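Local coordinates for protein caltubin, EF-hand (Lymnaea stagnalis, PDB 6VAN) that binds divalent metal ions, here strontium and presumably calcium in the snail, in the loops of its EF-hand helix-loop-helix units, at residues A[31-36]-A[84-89]; A[24-29]-A[47-52]; A[98-103]-A[121-126]. All blocks are in the same frame, centred on the assembly; numbering follows the deposited sequence. Where two conformers were deposited one is given.

In the fold
From the N terminus, the chain first passes the metal loop whose last ligand, E28, lies in the first turn of helix 26-34. Contact 2 closes the loop from 24-29 to 47-52, bringing helix 42-52 back against the start of that helix. Before it closes, contact 1 has opened at 31-36; its partner, 84-89 on helix 77-87, comes later, so the two contacts cross. They also touch, F48 packing on I33 and L86. Contact 3 then joins 98-103 to 121-126 in series. D88 of contact 1 and E99 of contact 3 hold the same strontium. Contacts 2 and 3, with centres about 25 Å apart, lie on opposite sides of the chain's centre, and contact 1 adjoins both.

Contact 1: residues A[31-36]-A[84-89]; sequences NYIRRF and FKLQDT. With SR (strontium ion), chain E.
Where the helix leaving one EF-hand loop (26-34) meets the helix entering another (77-87), I33 and F36 of 31-36 pack on L86, two residues before the metal ligand D88. I33 sends its branch methyl CG2 against L86 CD2 at 3.9 Å, the two side chains crossing at about a right angle. F36 meets the root of the same leucine: its ring atom CE2 lies 4.0 Å from L86 CB, which sits at the ring edge near its plane. With a chi1 of 54°, F36 holds CG between its own N and carbonyl carbon, turning the ring back over the I33 carbonyl; I33 O stands 3.7 Å above the ring plane, over the centre. R35 NH1 lies at the ring edge and donates to Y32 O at 2.9 Å, from above the carbonyl plane. No direct hydrogen bond joins the segments, but a water does: it donates to F36 O and to L86 O, each at 2.8 Å, and accepts from T89 OG1. Just beyond, D88 OD1 binds strontium at 2.4 Å, in a site shared with N90, D92, F94 and E99. Helix 97-106 covers F36 through V103 and A106, V40 packs on I33, and strand 95-96 reaches F84, Q87 and D88 through V95.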
loop_
_atom_site.group_PDB
_atom_site.type_symbol
_atom_site.label_atom_id
_atom_site.label_comp_id
_atom_site.label_asym_id
_atom_site.label_seq_id
_atom_site.Cartn_x
_atom_site.Cartn_y
_atom_site.Cartn_z
ATOM N N ASN A 31 -9.986 -7.405 3.434
ATOM C CA ASN A 31 -10.548 -6.424 4.393
ATOM C C ASN A 31 -9.557 -5.270 4.583
ATOM O O ASN A 31 -10.011 -4.125 4.705
ATOM C CB ASN A 31 -10.974 -7.132 5.674
ATOM C CG ASN A 31 -12.322 -7.803 5.516
ATOM O OD1 ASN A 31 -12.880 -7.839 4.413
ATOM N ND2 ASN A 31 -12.861 -8.324 6.609
ATOM N N TYR A 32 -8.261 -5.567 4.538
ATOM C CA TYR A 32 -7.178 -4.554 4.568
ATOM C C TYR A 32 -7.301 -3.621 3.350
ATOM O O TYR A 32 -7.504 -2.403 3.518
ATOM C CB TYR A 32 -5.825 -5.254 4.649
ATOM C CG TYR A 32 -4.666 -4.350 4.365
ATOM C CD1 TYR A 32 -4.355 -3.324 5.230
ATOM C CD2 TYR A 32 -3.896 -4.512 3.225
ATOM C CE1 TYR A 32 -3.279 -2.490 4.986
ATOM C CE2 TYR A 32 -2.821 -3.681 2.960
ATOM C CZ TYR A 32 -2.528 -2.658 3.840
ATOM O OH TYR A 32 -1.472 -1.829 3.605
ATOM N N ILE A 33 -7.216 -4.168 2.142
ATOM C CA ILE A 33 -7.221 -3.337 0.901
ATOM C C ILE A 33 -8.590 -2.666 0.741
ATOM O O ILE A 33 -8.631 -1.541 0.212
ATOM C CB ILE A 33 -6.817 -4.158 -0.329
ATOM C CG1 ILE A 33 -5.381 -4.687 -0.188
ATOM C CG2 ILE A 33 -7.001 -3.348 -1.603
ATOM C CD1 ILE A 33 -4.945 -5.593 -1.298
ATOM N N ARG A 34 -9.673 -3.295 1.189
ATOM C CA ARG A 34 -11.045 -2.754 1.003
ATOM C C ARG A 34 -11.208 -1.419 1.723
ATOM O O ARG A 34 -12.059 -0.637 1.264
ATOM C CB ARG A 34 -12.098 -3.726 1.533
ATOM C CG ARG A 34 -12.717 -4.590 0.455
ATOM C CD ARG A 34 -13.860 -5.440 1.009
ATOM N NE ARG A 34 -14.598 -6.131 -0.041
ATOM C CZ ARG A 34 -15.485 -7.101 0.158
ATOM N NH1 ARG A 34 -15.752 -7.515 1.388
ATOM N NH2 ARG A 34 -16.091 -7.666 -0.878
ATOM N N ARG A 35 -10.457 -1.178 2.799
ATOM C CA ARG A 35 -10.482 0.109 3.531
ATOM C C ARG A 35 -10.302 1.249 2.517
ATOM O O ARG A 35 -11.033 2.220 2.629
ATOM C CB ARG A 35 -9.412 0.154 4.622
ATOM C CG ARG A 35 -9.755 -0.668 5.861
ATOM C CD ARG A 35 -8.555 -1.059 6.716
ATOM N NE ARG A 35 -7.574 0.012 6.962
ATOM C CZ ARG A 35 -6.401 0.162 6.325
ATOM N NH1 ARG A 35 -6.021 -0.681 5.378
ATOM N NH2 ARG A 35 -5.606 1.173 6.639
ATOM N N PHE A 36 -9.407 1.096 1.538
ATOM C CA PHE A 36 -8.999 2.210 0.634
ATOM C C PHE A 36 -9.255 1.912 -0.845
ATOM O O PHE A 36 -9.187 2.855 -1.639
ATOM C CB PHE A 36 -7.542 2.593 0.895
ATOM C CG PHE A 36 -6.519 1.485 0.817
ATOM C CD1 PHE A 36 -6.157 0.750 1.937
ATOM C CD2 PHE A 36 -5.840 1.234 -0.359
ATOM C CE1 PHE A 36 -5.167 -0.216 1.884
ATOM C CE2 PHE A 36 -4.848 0.263 -0.406
ATOM C CZ PHE A 36 -4.539 -0.482 0.700
ATOM N N PHE A 84 0.592 2.032 -6.552
ATOM C CA PHE A 84 -0.028 2.931 -7.553
ATOM C C PHE A 84 -1.407 2.367 -7.941
ATOM O O PHE A 84 -2.425 3.074 -7.872
ATOM C CB PHE A 84 0.884 3.047 -8.766
ATOM C CG PHE A 84 0.371 3.990 -9.833
ATOM C CD1 PHE A 84 0.516 5.356 -9.706
ATOM C CD2 PHE A 84 -0.270 3.493 -10.970
ATOM C CE1 PHE A 84 0.052 6.213 -10.697
ATOM C CE2 PHE A 84 -0.740 4.360 -11.948
ATOM C CZ PHE A 84 -0.583 5.715 -11.800
ATOM N N LYS A 85 -1.447 1.094 -8.338
ATOM C CA LYS A 85 -2.695 0.455 -8.803
ATOM C C LYS A 85 -3.718 0.423 -7.673
ATOM O O LYS A 85 -4.921 0.615 -7.942
ATOM C CB LYS A 85 -2.408 -0.927 -9.372
ATOM C CG LYS A 85 -1.624 -0.833 -10.665
ATOM C CD LYS A 85 -1.633 -2.072 -11.479
ATOM C CE LYS A 85 -0.925 -3.214 -10.818
ATOM N NZ LYS A 85 -0.918 -4.391 -11.725
ATOM N N LEU A 86 -3.298 0.179 -6.446
ATOM C CA LEU A 86 -4.271 0.130 -5.314
ATOM C C LEU A 86 -4.848 1.523 -5.029
ATOM O O LEU A 86 -5.947 1.592 -4.484
ATOM C CB LEU A 86 -3.581 -0.472 -4.093
ATOM C CG LEU A 86 -3.257 -1.955 -4.217
ATOM C CD1 LEU A 86 -2.602 -2.455 -2.959
ATOM C CD2 LEU A 86 -4.489 -2.786 -4.548
ATOM N N GLN A 87 -4.120 2.593 -5.343
ATOM C CA GLN A 87 -4.602 3.987 -5.144
ATOM C C GLN A 87 -5.383 4.485 -6.360
ATOM O O GLN A 87 -6.044 5.514 -6.245
ATOM C CB GLN A 87 -3.428 4.886 -4.804
ATOM C CG GLN A 87 -2.892 4.601 -3.408
ATOM C CD GLN A 87 -1.629 5.358 -3.121
ATOM O OE1 GLN A 87 -1.603 6.302 -2.346
ATOM N NE2 GLN A 87 -0.553 4.913 -3.750
ATOM N N ASP A 88 -5.284 3.777 -7.471
ATOM C CA ASP A 88 -5.964 4.150 -8.736
ATOM C C ASP A 88 -7.378 3.596 -8.675
ATOM O O ASP A 88 -7.656 2.531 -9.261
ATOM C CB ASP A 88 -5.161 3.650 -9.926
ATOM C CG ASP A 88 -5.807 3.989 -11.245
ATOM O OD1 ASP A 88 -6.795 4.791 -11.252
ATOM O OD2 ASP A 88 -5.356 3.410 -12.248
ATOM N N THR A 89 -8.236 4.259 -7.924
ATOM C CA THR A 89 -9.548 3.696 -7.531
ATOM C C THR A 89 -10.378 3.331 -8.770
ATOM O O THR A 89 -11.081 2.316 -8.732
ATOM C CB THR A 89 -10.280 4.651 -6.594
ATOM O OG1 THR A 89 -9.290 5.144 -5.679
ATOM C CG2 THR A 89 -11.408 3.953 -5.884
HETATM SR SR SR E . -7.576 7.067 -11.288
HETATM O O HOH W 1 -8.316 3.085 -4.263
HETATM O O HOH W 2 -8.608 9.158 -12.075
#

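Contact 2: residues A[24-29]-A[47-52]; sequences STFDEV and AFISRR. With SR (strontium ion), chain C.
V29 packs on F48 and I49 where helix 26-34, leaving an EF-hand metal loop, meets helix 42-52, which leads towards the next site at D53; its CB and two methyls make much of the contact. CB lies 4.1 Å from I49 CD1. From there the fork divides: CG1 stands anti to the backbone N (chi1 175°) and thereby points at the F48 ring, touching CD1 at 3.7 Å, while CG2 rests against I49, 3.8 Å from its CG1 and equally near its CD1, the two side chains crossing at a slant. The end of I49 continues past the valine to the backbone of F26, where its CD1 comes to 3.9 Å from F26 CA. An alanine in place of V29 would lack both methyls, which would probably open a gap between the helices and give the F48 ring and the I49 side chain more freedom to shift. F48 is also held from its own helix: R52 NH1 lies over the centre of one ring face and donates to F48 O at 2.9 Å (N-H...O 150°), while R52 NH2 pairs with E82. Next to V29, E28 points in a different direction, to the metal, and closes the loop as its bidentate glutamate, OE1 and OE2 both 2.6 Å from strontium; T25 N donates to OE1 from above the carboxylate plane, and D17, D21 and Q23 share the ion. Between these two segments cohesion is therefore apolar, with no hydrogen bond across, whereas E28 binds the ion while its OE1 also takes the T25 N-H.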
loop_
_atom_site.group_PDB
_atom_site.type_symbol
_atom_site.label_atom_id
_atom_site.label_comp_id
_atom_site.label_asym_id
_atom_site.label_seq_id
_atom_site.Cartn_x
_atom_site.Cartn_y
_atom_site.Cartn_z
ATOM N N SER A 24 -1.718 -13.760 7.449
ATOM C CA SER A 24 -2.755 -12.933 6.793
ATOM C C SER A 24 -3.274 -13.731 5.604
ATOM O O SER A 24 -2.548 -13.914 4.611
ATOM C CB SER A 24 -2.251 -11.574 6.415
ATOM O OG SER A 24 -3.346 -10.717 6.103
ATOM N N THR A 25 -4.461 -14.321 5.809
ATOM C CA THR A 25 -5.187 -15.114 4.803
ATOM C C THR A 25 -5.977 -14.159 3.908
ATOM O O THR A 25 -6.063 -12.957 4.234
ATOM C CB THR A 25 -6.108 -16.153 5.463
ATOM O OG1 THR A 25 -7.088 -15.469 6.243
ATOM C CG2 THR A 25 -5.357 -17.122 6.349
ATOM N N PHE A 26 -6.544 -14.705 2.840
ATOM C CA PHE A 26 -7.235 -13.968 1.748
ATOM C C PHE A 26 -8.177 -12.883 2.288
ATOM O O PHE A 26 -8.017 -11.704 1.932
ATOM C CB PHE A 26 -8.026 -14.944 0.880
ATOM C CG PHE A 26 -8.596 -14.279 -0.340
ATOM C CD1 PHE A 26 -7.822 -14.134 -1.481
ATOM C CD2 PHE A 26 -9.875 -13.758 -0.328
ATOM C CE1 PHE A 26 -8.330 -13.487 -2.597
ATOM C CE2 PHE A 26 -10.383 -13.117 -1.447
ATOM C CZ PHE A 26 -9.607 -12.984 -2.574
ATOM N N ASP A 27 -9.163 -13.267 3.092
ATOM C CA ASP A 27 -10.241 -12.359 3.569
ATOM C C ASP A 27 -9.642 -11.257 4.450
ATOM O O ASP A 27 -10.222 -10.167 4.517
ATOM C CB ASP A 27 -11.348 -13.138 4.280
ATOM C CG ASP A 27 -12.270 -13.858 3.310
ATOM O OD1 ASP A 27 -12.851 -13.173 2.426
ATOM O OD2 ASP A 27 -12.374 -15.099 3.411
ATOM N N GLU A 28 -8.501 -11.524 5.071
ATOM C CA GLU A 28 -7.823 -10.547 5.946
ATOM C C GLU A 28 -7.126 -9.505 5.081
ATOM O O GLU A 28 -7.298 -8.300 5.369
ATOM C CB GLU A 28 -6.820 -11.261 6.820
ATOM C CG GLU A 28 -7.447 -12.384 7.603
ATOM C CD GLU A 28 -6.425 -13.106 8.445
ATOM O OE1 GLU A 28 -5.974 -14.219 8.011
ATOM O OE2 GLU A 28 -6.079 -12.568 9.484
ATOM N N VAL A 29 -6.443 -9.959 4.028
ATOM C CA VAL A 29 -5.745 -9.038 3.083
ATOM C C VAL A 29 -6.841 -8.244 2.373
ATOM O O VAL A 29 -6.693 -7.040 2.226
ATOM C CB VAL A 29 -4.814 -9.775 2.113
ATOM C CG1 VAL A 29 -4.206 -8.838 1.073
ATOM C CG2 VAL A 29 -3.712 -10.513 2.869
ATOM N N ALA A 47 -2.733 -11.448 -6.099
ATOM C CA ALA A 47 -1.423 -11.039 -6.664
ATOM C C ALA A 47 -0.559 -10.355 -5.580
ATOM O O ALA A 47 0.691 -10.505 -5.606
ATOM C CB ALA A 47 -1.638 -10.094 -7.816
ATOM N N PHE A 48 -1.221 -9.578 -4.724
ATOM C CA PHE A 48 -0.607 -8.915 -3.544
ATOM C C PHE A 48 0.020 -9.994 -2.650
ATOM O O PHE A 48 1.212 -9.887 -2.272
ATOM C CB PHE A 48 -1.660 -8.105 -2.807
ATOM C CG PHE A 48 -1.104 -7.260 -1.691
ATOM C CD1 PHE A 48 -0.952 -7.782 -0.419
ATOM C CD2 PHE A 48 -0.729 -5.937 -1.914
ATOM C CE1 PHE A 48 -0.437 -7.011 0.615
ATOM C CE2 PHE A 48 -0.221 -5.171 -0.880
ATOM C CZ PHE A 48 -0.084 -5.707 0.382
ATOM N N ILE A 49 -0.766 -11.028 -2.350
ATOM C CA ILE A 49 -0.297 -12.163 -1.517
ATOM C C ILE A 49 0.863 -12.868 -2.248
ATOM O O ILE A 49 1.888 -13.135 -1.596
ATOM C CB ILE A 49 -1.475 -13.096 -1.130
ATOM C CG1 ILE A 49 -2.458 -12.404 -0.186
ATOM C CG2 ILE A 49 -0.931 -14.409 -0.541
ATOM C CD1 ILE A 49 -3.753 -13.166 0.108
ATOM N N SER A 50 0.746 -13.133 -3.559
ATOM C CA SER A 50 1.727 -13.932 -4.345
ATOM C C SER A 50 3.118 -13.280 -4.357
ATOM O O SER A 50 4.103 -14.008 -4.298
ATOM C CB SER A 50 1.235 -14.206 -5.755
ATOM O OG SER A 50 2.279 -14.733 -6.566
ATOM N N ARG A 51 3.214 -11.949 -4.428
ATOM C CA ARG A 51 4.541 -11.278 -4.460
ATOM C C ARG A 51 5.287 -11.524 -3.135
ATOM O O ARG A 51 6.546 -11.446 -3.147
ATOM C CB ARG A 51 4.412 -9.779 -4.763
ATOM C CG ARG A 51 4.460 -9.462 -6.254
ATOM C CD ARG A 51 4.009 -8.051 -6.580
ATOM N NE ARG A 51 4.480 -7.123 -5.581
ATOM C CZ ARG A 51 5.735 -6.708 -5.456
ATOM N NH1 ARG A 51 6.045 -5.857 -4.494
ATOM N NH2 ARG A 51 6.679 -7.121 -6.293
ATOM N N ARG A 52 4.544 -11.771 -2.053
ATOM C CA ARG A 52 5.093 -11.916 -0.676
ATOM C C ARG A 52 5.196 -13.399 -0.267
ATOM O O ARG A 52 5.918 -13.690 0.681
ATOM C CB ARG A 52 4.207 -11.098 0.252
ATOM C CG ARG A 52 4.314 -9.599 0.002
ATOM C CD ARG A 52 3.174 -8.843 0.613
ATOM N NE ARG A 52 3.345 -7.416 0.393
ATOM C CZ ARG A 52 3.066 -6.770 -0.727
ATOM N NH1 ARG A 52 2.526 -7.380 -1.765
ATOM N NH2 ARG A 52 3.298 -5.471 -0.801
HETATM SR SR SR C . -4.943 -14.667 10.396
HETATM O O HOH W 3 -5.170 -17.140 9.489
#

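Contact 3: residues A[98-103]-A[121-126]; sequences AELVKV and YYMSAD. With SR (strontium ion), chain E; SR (strontium ion), chain F.
L100 (chi1 -68°) and Y122 (chi1 -68°) both set CG anti to their carbonyl carbon, and with these torsions their side chains meet obliquely between helices 97-106 and 111-122. Both leucine methyls face one ring atom: Y122 CD2 is 4.0 Å from L100 CD1 and 4.2 Å from L100 CD2. M123, modelled as selenomethionine, bends at chi2 and chi3 so that its CE approaches L100 CD1 at 3.6 Å; as two conformers were deposited, that touch is less certain. V118 and Q87 pack on L100 as well. The contact lies within an EF-hand pair, between the helix leaving one metal loop and the segment entering the next. E99 ends the first loop, binding strontium through OE1 and OE2, both at 2.5 Å, with N90, D92 and F94, and OE1 also takes a hydrogen bond from T96 N. D126 begins the second, where OD1 binds another strontium at 2.5 Å alongside N128, D130, K132 and E137, while its OD2 accepts from G131 N. With no hydrogen bond across, the two segments meet through carbon contacts alone, and the charge of each carboxylate is probably offset mainly by its ion.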
loop_
_atom_site.group_PDB
_atom_site.type_symbol
_atom_site.label_atom_id
_atom_site.label_comp_id
_atom_site.label_asym_id
_atom_site.label_seq_id
_atom_site.Cartn_x
_atom_site.Cartn_y
_atom_site.Cartn_z
ATOM N N ALA A 98 -7.719 13.768 -5.650
ATOM C CA ALA A 98 -8.882 13.341 -4.845
ATOM C C ALA A 98 -8.775 11.861 -4.469
ATOM O O ALA A 98 -9.104 11.504 -3.324
ATOM C CB ALA A 98 -10.163 13.609 -5.573
ATOM N N GLU A 99 -8.335 10.999 -5.382
ATOM C CA GLU A 99 -8.164 9.563 -5.067
ATOM C C GLU A 99 -7.129 9.410 -3.941
ATOM O O GLU A 99 -7.376 8.607 -3.001
ATOM C CB GLU A 99 -7.682 8.769 -6.287
ATOM C CG GLU A 99 -8.786 8.529 -7.299
ATOM C CD GLU A 99 -8.291 7.925 -8.610
ATOM O OE1 GLU A 99 -7.167 8.267 -9.081
ATOM O OE2 GLU A 99 -9.052 7.123 -9.222
ATOM N N LEU A 100 -6.005 10.138 -4.013
ATOM C CA LEU A 100 -4.934 10.011 -3.004
ATOM C C LEU A 100 -5.424 10.504 -1.643
ATOM O O LEU A 100 -5.059 9.880 -0.630
ATOM C CB LEU A 100 -3.712 10.770 -3.487
ATOM C CG LEU A 100 -2.999 10.186 -4.708
ATOM C CD1 LEU A 100 -2.051 11.218 -5.289
ATOM C CD2 LEU A 100 -2.276 8.901 -4.323
ATOM N N VAL A 101 -6.208 11.566 -1.622
ATOM C CA VAL A 101 -6.736 12.136 -0.348
ATOM C C VAL A 101 -7.719 11.142 0.256
ATOM O O VAL A 101 -7.623 10.857 1.453
ATOM C CB VAL A 101 -7.372 13.509 -0.572
ATOM C CG1 VAL A 101 -8.165 13.941 0.640
ATOM C CG2 VAL A 101 -6.343 14.541 -0.965
ATOM N N LYS A 102 -8.610 10.587 -0.549
ATOM C CA LYS A 102 -9.573 9.595 -0.026
ATOM C C LYS A 102 -8.829 8.403 0.557
ATOM O O LYS A 102 -9.232 7.895 1.623
ATOM C CB LYS A 102 -10.563 9.147 -1.092
ATOM C CG LYS A 102 -11.710 8.300 -0.563
ATOM N N VAL A 103 -7.779 7.934 -0.098
ATOM C CA VAL A 103 -7.012 6.789 0.421
ATOM C C VAL A 103 -6.370 7.193 1.759
ATOM O O VAL A 103 -6.397 6.383 2.731
ATOM C CB VAL A 103 -5.966 6.305 -0.593
ATOM C CG1 VAL A 103 -4.943 5.398 0.073
ATOM C CG2 VAL A 103 -6.619 5.640 -1.791
ATOM N N TYR A 121 3.521 16.947 -0.569
ATOM C CA TYR A 121 4.507 15.910 -0.967
ATOM C C TYR A 121 4.085 15.231 -2.276
ATOM O O TYR A 121 4.909 15.120 -3.194
ATOM C CB TYR A 121 4.666 14.927 0.186
ATOM C CG TYR A 121 5.435 13.655 -0.075
ATOM C CD1 TYR A 121 6.617 13.631 -0.795
ATOM C CD2 TYR A 121 4.998 12.473 0.490
ATOM C CE1 TYR A 121 7.320 12.445 -0.985
ATOM C CE2 TYR A 121 5.689 11.288 0.324
ATOM C CZ TYR A 121 6.845 11.266 -0.429
ATOM O OH TYR A 121 7.503 10.077 -0.562
ATOM N N TYR A 122 2.877 14.719 -2.370
ATOM C CA TYR A 122 2.528 13.905 -3.562
ATOM C C TYR A 122 2.481 14.760 -4.822
ATOM O O TYR A 122 3.050 14.364 -5.863
ATOM C CB TYR A 122 1.250 13.115 -3.360
ATOM C CG TYR A 122 1.334 12.004 -2.347
ATOM C CD1 TYR A 122 2.525 11.632 -1.736
ATOM C CD2 TYR A 122 0.195 11.319 -1.994
ATOM C CE1 TYR A 122 2.576 10.609 -0.813
ATOM C CE2 TYR A 122 0.235 10.282 -1.087
ATOM C CZ TYR A 122 1.429 9.915 -0.510
ATOM O OH TYR A 122 1.500 8.856 0.356
HETATM N N MSE A 123 1.849 15.935 -4.752
HETATM C CA MSE A 123 1.699 16.779 -5.936
HETATM C C MSE A 123 3.026 17.434 -6.310
HETATM O O MSE A 123 3.159 17.934 -7.422
HETATM C CB MSE A 123 0.615 17.841 -5.746
HETATM C CG MSE A 123 -0.790 17.292 -5.809
HETATM SE SE MSE A 123 -1.223 16.250 -7.448
HETATM C CE MSE A 123 -1.341 14.350 -6.896
ATOM N N SER A 124 4.028 17.392 -5.436
ATOM C CA SER A 124 5.356 17.897 -5.809
ATOM C C SER A 124 5.900 17.082 -7.007
ATOM O O SER A 124 6.822 17.588 -7.723
ATOM C CB SER A 124 6.337 17.884 -4.665
ATOM O OG SER A 124 6.812 16.597 -4.358
ATOM N N ALA A 125 5.391 15.862 -7.238
ATOM C CA ALA A 125 5.773 14.973 -8.370
ATOM C C ALA A 125 4.892 15.200 -9.598
ATOM O O ALA A 125 5.146 14.558 -10.635
ATOM C CB ALA A 125 5.747 13.533 -7.920
ATOM N N ASP A 126 3.926 16.102 -9.552
ATOM C CA ASP A 126 2.996 16.350 -10.674
ATOM C C ASP A 126 3.679 17.316 -11.653
ATOM O O ASP A 126 3.457 18.558 -11.566
ATOM C CB ASP A 126 1.662 16.910 -10.190
ATOM C CG ASP A 126 0.647 17.148 -11.280
ATOM O OD1 ASP A 126 0.890 16.665 -12.393
ATOM O OD2 ASP A 126 -0.378 17.757 -10.998
HETATM SR SR SR E . -7.576 7.067 -11.288
HETATM SR SR SR F . 0.718 14.721 -13.945
HETATM O O HOH W 2 -8.608 9.158 -12.075
HETATM O O HOH W 4 -0.476 13.239 -15.599
HETATM O O HOH W 5 1.881 13.687 -16.351
#